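Local atomic coordinates of beta-galactosidase (Streptococcus pneumoniae, PDB entry 4CUA), a protein that hydrolyses terminal beta-galactosides and is represented in this structure by its calcium-containing carbohydrate-binding module. Residues G143-F148 with E175-A180; V81-H84 with G90-K93. All coordinates share one frame; numbering follows the deposited sequence.

How the contacts relate
Following the chain from the N terminus, contact 2 comes first: strand 70-83 runs out at residues 81-84, and after a gap of five residues the chain returns as 90-93, closing a short loop before strand 94-100. Contact 1 lies wholly downstream, joining the start of strand 145-155 to the end of strand 172-177 and closing a 26-residue connection that holds the rest of strand 145-155 and strand 157-163. The two contacts therefore follow in series, neither nested nor crossed. They meet in space because strand 70-83 pairs antiparallel with both strands of contact 1: the amide of Asn146 probably bonds to the carbonyl of Val81, and that of Gly82 to the carbonyl of Glu175.

Contact 1. Residues G143-F148 with E175-A180; sequences GEMNHF and EVQIFA. With CA (calcium ion), chain C.
The CE methyl of Met145, present as selenomethionine, reaches across to residues 175-177, lying 3.7 Å from Glu175 O and 3.8 Å from Gln177 CG. Gln177 meets this methyl with its flank, since CD and OE1 follow CG at similar distances from CE, and the two side chains cross at about a right angle. The contact is one of van der Waals packing, and the carboxamide touches a methyl, not a polar group. Bends at chi2 (-55°) and chi3 (-70°) lay Met145 SE over Gly82 CA (3.6 Å) and turn the methyl on to Glu175 and Gln177. Glu175 contributes its backbone carbonyl, which also accepts the amide of Gly82, while its side chain leads away to the calcium ion. There OE1 binds the metal at 2.3 Å, alongside Asn33, Asp36, Leu38, Asn47 and Thr174, and OE2 takes the backbone N-H of Lys37, fixing both carboxylate oxygens. Val176 points away from residues 143-148 and packs on Val63 of strand 58-67. In the sheet, strand 70-83 lies between the two segments and pairs antiparallel with both, so strand portions 145-148 and 175-177 run in roughly the same direction, 33° apart with axes 8.3 Å apart at closest approach.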
loop_
_atom_site.group_PDB
_atom_site.type_symbol
_atom_site.label_atom_id
_atom_site.label_comp_id
_atom_site.label_asym_id
_atom_site.label_seq_id
_atom_site.Cartn_x
_atom_site.Cartn_y
_atom_site.Cartn_z
ATOM N N GLY A 143 -12.141 9.634 2.941
ATOM C CA GLY A 143 -12.210 10.659 3.981
ATOM C C GLY A 143 -11.954 10.180 5.402
ATOM O O GLY A 143 -12.170 10.923 6.337
ATOM N N GLU A 144 -11.478 8.958 5.557
ATOM C CA GLU A 144 -11.147 8.420 6.850
ATOM C C GLU A 144 -10.213 7.258 6.675
ATOM O O GLU A 144 -10.107 6.715 5.556
ATOM C CB GLU A 144 -12.417 7.965 7.619
ATOM C CG GLU A 144 -13.098 6.773 7.007
ATOM C CD GLU A 144 -14.475 6.457 7.606
ATOM O OE1 GLU A 144 -15.403 7.179 7.324
ATOM O OE2 GLU A 144 -14.587 5.408 8.268
HETATM N N MSE A 145 -9.567 6.832 7.763
HETATM C CA MSE A 145 -8.736 5.618 7.777
HETATM C C MSE A 145 -9.642 4.431 7.835
HETATM O O MSE A 145 -10.475 4.299 8.763
HETATM C CB MSE A 145 -7.828 5.659 8.981
HETATM C CG MSE A 145 -6.834 6.812 9.045
HETATM SE SE MSE A 145 -5.647 6.998 7.482
HETATM C CE MSE A 145 -4.563 5.414 7.756
ATOM N N ASN A 146 -9.560 3.569 6.833
ATOM C CA ASN A 146 -10.394 2.348 6.733
ATOM C C ASN A 146 -9.575 1.221 7.307
ATOM O O ASN A 146 -8.472 0.959 6.870
ATOM C CB ASN A 146 -10.702 2.026 5.251
ATOM C CG ASN A 146 -11.724 2.958 4.637
ATOM O OD1 ASN A 146 -12.763 2.508 4.172
ATOM N ND2 ASN A 146 -11.465 4.283 4.615
ATOM N N HIS A 147 -10.112 0.526 8.314
ATOM C CA HIS A 147 -9.331 -0.453 9.057
ATOM C C HIS A 147 -9.657 -1.887 8.661
ATOM O O HIS A 147 -10.815 -2.229 8.538
ATOM C CB HIS A 147 -9.644 -0.274 10.555
ATOM C CG HIS A 147 -9.342 1.077 11.050
ATOM N ND1 HIS A 147 -8.068 1.536 11.169
ATOM C CD2 HIS A 147 -10.145 2.093 11.392
ATOM C CE1 HIS A 147 -8.083 2.786 11.601
ATOM N NE2 HIS A 147 -9.329 3.137 11.771
ATOM N N PHE A 148 -8.610 -2.646 8.446
ATOM C CA PHE A 148 -8.629 -4.060 8.095
ATOM C C PHE A 148 -7.847 -4.867 9.114
ATOM O O PHE A 148 -6.857 -4.411 9.664
ATOM C CB PHE A 148 -7.950 -4.280 6.716
ATOM C CG PHE A 148 -8.539 -3.474 5.610
ATOM C CD1 PHE A 148 -9.648 -3.879 4.902
ATOM C CD2 PHE A 148 -7.954 -2.256 5.257
ATOM C CE1 PHE A 148 -10.176 -3.113 3.867
ATOM C CE2 PHE A 148 -8.481 -1.504 4.219
ATOM C CZ PHE A 148 -9.581 -1.925 3.507
ATOM N N GLU A 175 -2.651 7.890 2.987
ATOM C CA GLU A 175 -1.759 7.252 3.984
ATOM C C GLU A 175 -2.246 5.866 4.237
ATOM O O GLU A 175 -3.444 5.631 4.260
ATOM C CB GLU A 175 -1.764 8.101 5.279
ATOM C CG GLU A 175 -0.630 7.807 6.257
ATOM C CD GLU A 175 0.731 8.276 5.868
ATOM O OE1 GLU A 175 0.927 8.883 4.797
ATOM O OE2 GLU A 175 1.708 8.047 6.672
ATOM N N VAL A 176 -1.269 4.977 4.498
ATOM C CA VAL A 176 -1.557 3.687 5.089
ATOM C C VAL A 176 -0.865 3.635 6.429
ATOM O O VAL A 176 0.105 4.371 6.647
ATOM C CB VAL A 176 -1.089 2.511 4.239
ATOM C CG1 VAL A 176 -1.691 2.622 2.830
ATOM C CG2 VAL A 176 0.430 2.409 4.180
ATOM N N GLN A 177 -1.382 2.808 7.339
ATOM C CA GLN A 177 -0.701 2.551 8.614
ATOM C C GLN A 177 -0.821 1.055 8.965
ATOM O O GLN A 177 -1.890 0.458 8.825
ATOM C CB GLN A 177 -1.306 3.402 9.736
ATOM C CG GLN A 177 -1.166 4.880 9.415
ATOM C CD GLN A 177 -1.722 5.776 10.547
ATOM O OE1 GLN A 177 -2.687 5.452 11.214
ATOM N NE2 GLN A 177 -1.092 6.881 10.721
ATOM N N ILE A 178 0.301 0.501 9.397
ATOM C CA ILE A 178 0.369 -0.887 9.838
ATOM C C ILE A 178 1.027 -0.869 11.225
ATOM O O ILE A 178 2.046 -0.188 11.398
ATOM C CB ILE A 178 1.201 -1.749 8.873
ATOM C CG1 ILE A 178 0.582 -1.705 7.478
ATOM C CG2 ILE A 178 1.171 -3.222 9.301
ATOM C CD1 ILE A 178 1.498 -2.342 6.446
ATOM N N PHE A 179 0.425 -1.622 12.167
ATOM C CA PHE A 179 0.952 -1.652 13.559
ATOM C C PHE A 179 1.422 -3.030 13.996
ATOM O O PHE A 179 0.822 -4.052 13.659
ATOM C CB PHE A 179 -0.102 -1.124 14.512
ATOM C CG PHE A 179 -0.580 0.250 14.169
ATOM C CD1 PHE A 179 0.123 1.352 14.578
ATOM C CD2 PHE A 179 -1.689 0.438 13.348
ATOM C CE1 PHE A 179 -0.302 2.615 14.236
ATOM C CE2 PHE A 179 -2.117 1.720 13.006
ATOM C CZ PHE A 179 -1.401 2.808 13.452
ATOM N N ALA A 180 2.479 -3.011 14.768
ATOM C CA ALA A 180 2.929 -4.199 15.509
ATOM C C ALA A 180 1.965 -4.489 16.639
ATOM O O ALA A 180 1.266 -3.595 17.120
ATOM C CB ALA A 180 4.287 -3.914 16.118
HETATM CA CA CA C . 0.662 10.613 3.318
#

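Contact 2. Residues V81-H84 with G90-K93; sequences VGFH and GAPK
In this galactose-binding-domain-like beta-sandwich, the loop leaving strand 70-83 for strand 94-100 folds back on the strand end it has just left, and residues 90-92 cover Phe83 and the backbone of His84. The strands joined by this loop do not pair with each other, so the contact belongs to the packing of a connection against the sheet. Phe83 has the largest share. Phe83 CE1 lies 3.4 Å from Pro92 CD, a tight approach, with the proline side chain crossing that of the phenylalanine at about a right angle. Ala91 adds its methyl at the base of the ring, where Ala91 CB is 4.0 Å from Phe83 CG. With CG beside its own backbone N (chi1 -66°), Phe83 directs the ring along residues 91 and 92, and one ring face receives Val81 CG1, 3.5 Å above the plane and displaced toward the rim. Met162 of strand 157-163 touches both Phe83 and Pro92, and Ile173 also packs on Phe83, adding to the buried apolar packing round the ring. His84 turns its side chain from the loop segment and is tied instead through ND1 to Ser172 OG. Its carbonyl faces Gly90. The contact buries this oxygen without a conventional hydrogen-bond partner, and what approaches it is a carbon: Gly90 CA stands 3.2 Å from His84 O in a CA-H...O contact with an angle of 157° at the hydrogen.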
loop_
_atom_site.group_PDB
_atom_site.type_symbol
_atom_site.label_atom_id
_atom_site.label_comp_id
_atom_site.label_asym_id
_atom_site.label_seq_id
_atom_site.Cartn_x
_atom_site.Cartn_y
_atom_site.Cartn_z
ATOM N N VAL A 81 -6.068 2.115 5.777
ATOM C CA VAL A 81 -5.897 2.857 4.519
ATOM C C VAL A 81 -6.832 4.026 4.482
ATOM O O VAL A 81 -8.052 3.894 4.543
ATOM C CB VAL A 81 -6.198 1.984 3.306
ATOM C CG1 VAL A 81 -5.921 2.739 1.993
ATOM C CG2 VAL A 81 -5.438 0.701 3.341
ATOM N N GLY A 82 -6.247 5.198 4.322
ATOM C CA GLY A 82 -7.000 6.428 4.162
ATOM C C GLY A 82 -7.241 6.702 2.691
ATOM O O GLY A 82 -6.381 7.243 2.021
ATOM N N PHE A 83 -8.392 6.323 2.202
ATOM C CA PHE A 83 -8.742 6.633 0.827
ATOM C C PHE A 83 -9.075 8.097 0.658
ATOM O O PHE A 83 -9.760 8.714 1.499
ATOM C CB PHE A 83 -9.904 5.726 0.363
ATOM C CG PHE A 83 -9.534 4.278 0.293
ATOM C CD1 PHE A 83 -8.665 3.819 -0.688
ATOM C CD2 PHE A 83 -9.992 3.357 1.240
ATOM C CE1 PHE A 83 -8.301 2.474 -0.732
ATOM C CE2 PHE A 83 -9.609 2.033 1.203
ATOM C CZ PHE A 83 -8.765 1.586 0.216
ATOM N N HIS A 84 -8.716 8.657 -0.494
ATOM C CA HIS A 84 -9.027 10.003 -0.872
ATOM C C HIS A 84 -9.914 10.009 -2.103
ATOM O O HIS A 84 -9.847 9.112 -2.885
ATOM C CB HIS A 84 -7.716 10.814 -1.055
ATOM C CG HIS A 84 -7.826 11.968 -2.009
ATOM N ND1 HIS A 84 -7.760 11.793 -3.359
ATOM C CD2 HIS A 84 -8.061 13.283 -1.809
ATOM C CE1 HIS A 84 -7.908 12.954 -3.973
ATOM N NE2 HIS A 84 -8.090 13.885 -3.056
ATOM N N GLY A 90 -10.894 7.921 -6.376
ATOM C CA GLY A 90 -11.549 7.568 -5.119
ATOM C C GLY A 90 -11.193 6.204 -4.651
ATOM O O GLY A 90 -10.242 5.577 -5.104
ATOM N N ALA A 91 -11.956 5.704 -3.668
ATOM C CA ALA A 91 -11.785 4.333 -3.182
ATOM C C ALA A 91 -11.994 3.346 -4.348
ATOM O O ALA A 91 -12.728 3.644 -5.302
ATOM C CB ALA A 91 -12.803 4.099 -2.087
ATOM N N PRO A 92 -11.382 2.178 -4.272
ATOM C CA PRO A 92 -11.522 1.202 -5.373
ATOM C C PRO A 92 -12.861 0.465 -5.283
ATOM O O PRO A 92 -13.473 0.418 -4.224
ATOM C CB PRO A 92 -10.388 0.245 -5.126
ATOM C CG PRO A 92 -10.118 0.328 -3.610
ATOM C CD PRO A 92 -10.467 1.723 -3.229
ATOM N N LYS A 93 -13.286 -0.110 -6.391
ATOM C CA LYS A 93 -14.502 -0.922 -6.338
ATOM C C LYS A 93 -14.239 -2.328 -5.819
ATOM O O LYS A 93 -15.181 -2.971 -5.379
ATOM C CB LYS A 93 -15.162 -0.995 -7.733
ATOM C CG LYS A 93 -14.378 -1.727 -8.800
ATOM C CD LYS A 93 -15.197 -1.842 -10.105
ATOM C CE LYS A 93 -14.418 -2.521 -11.201
ATOM N NZ LYS A 93 -15.357 -2.709 -12.398
#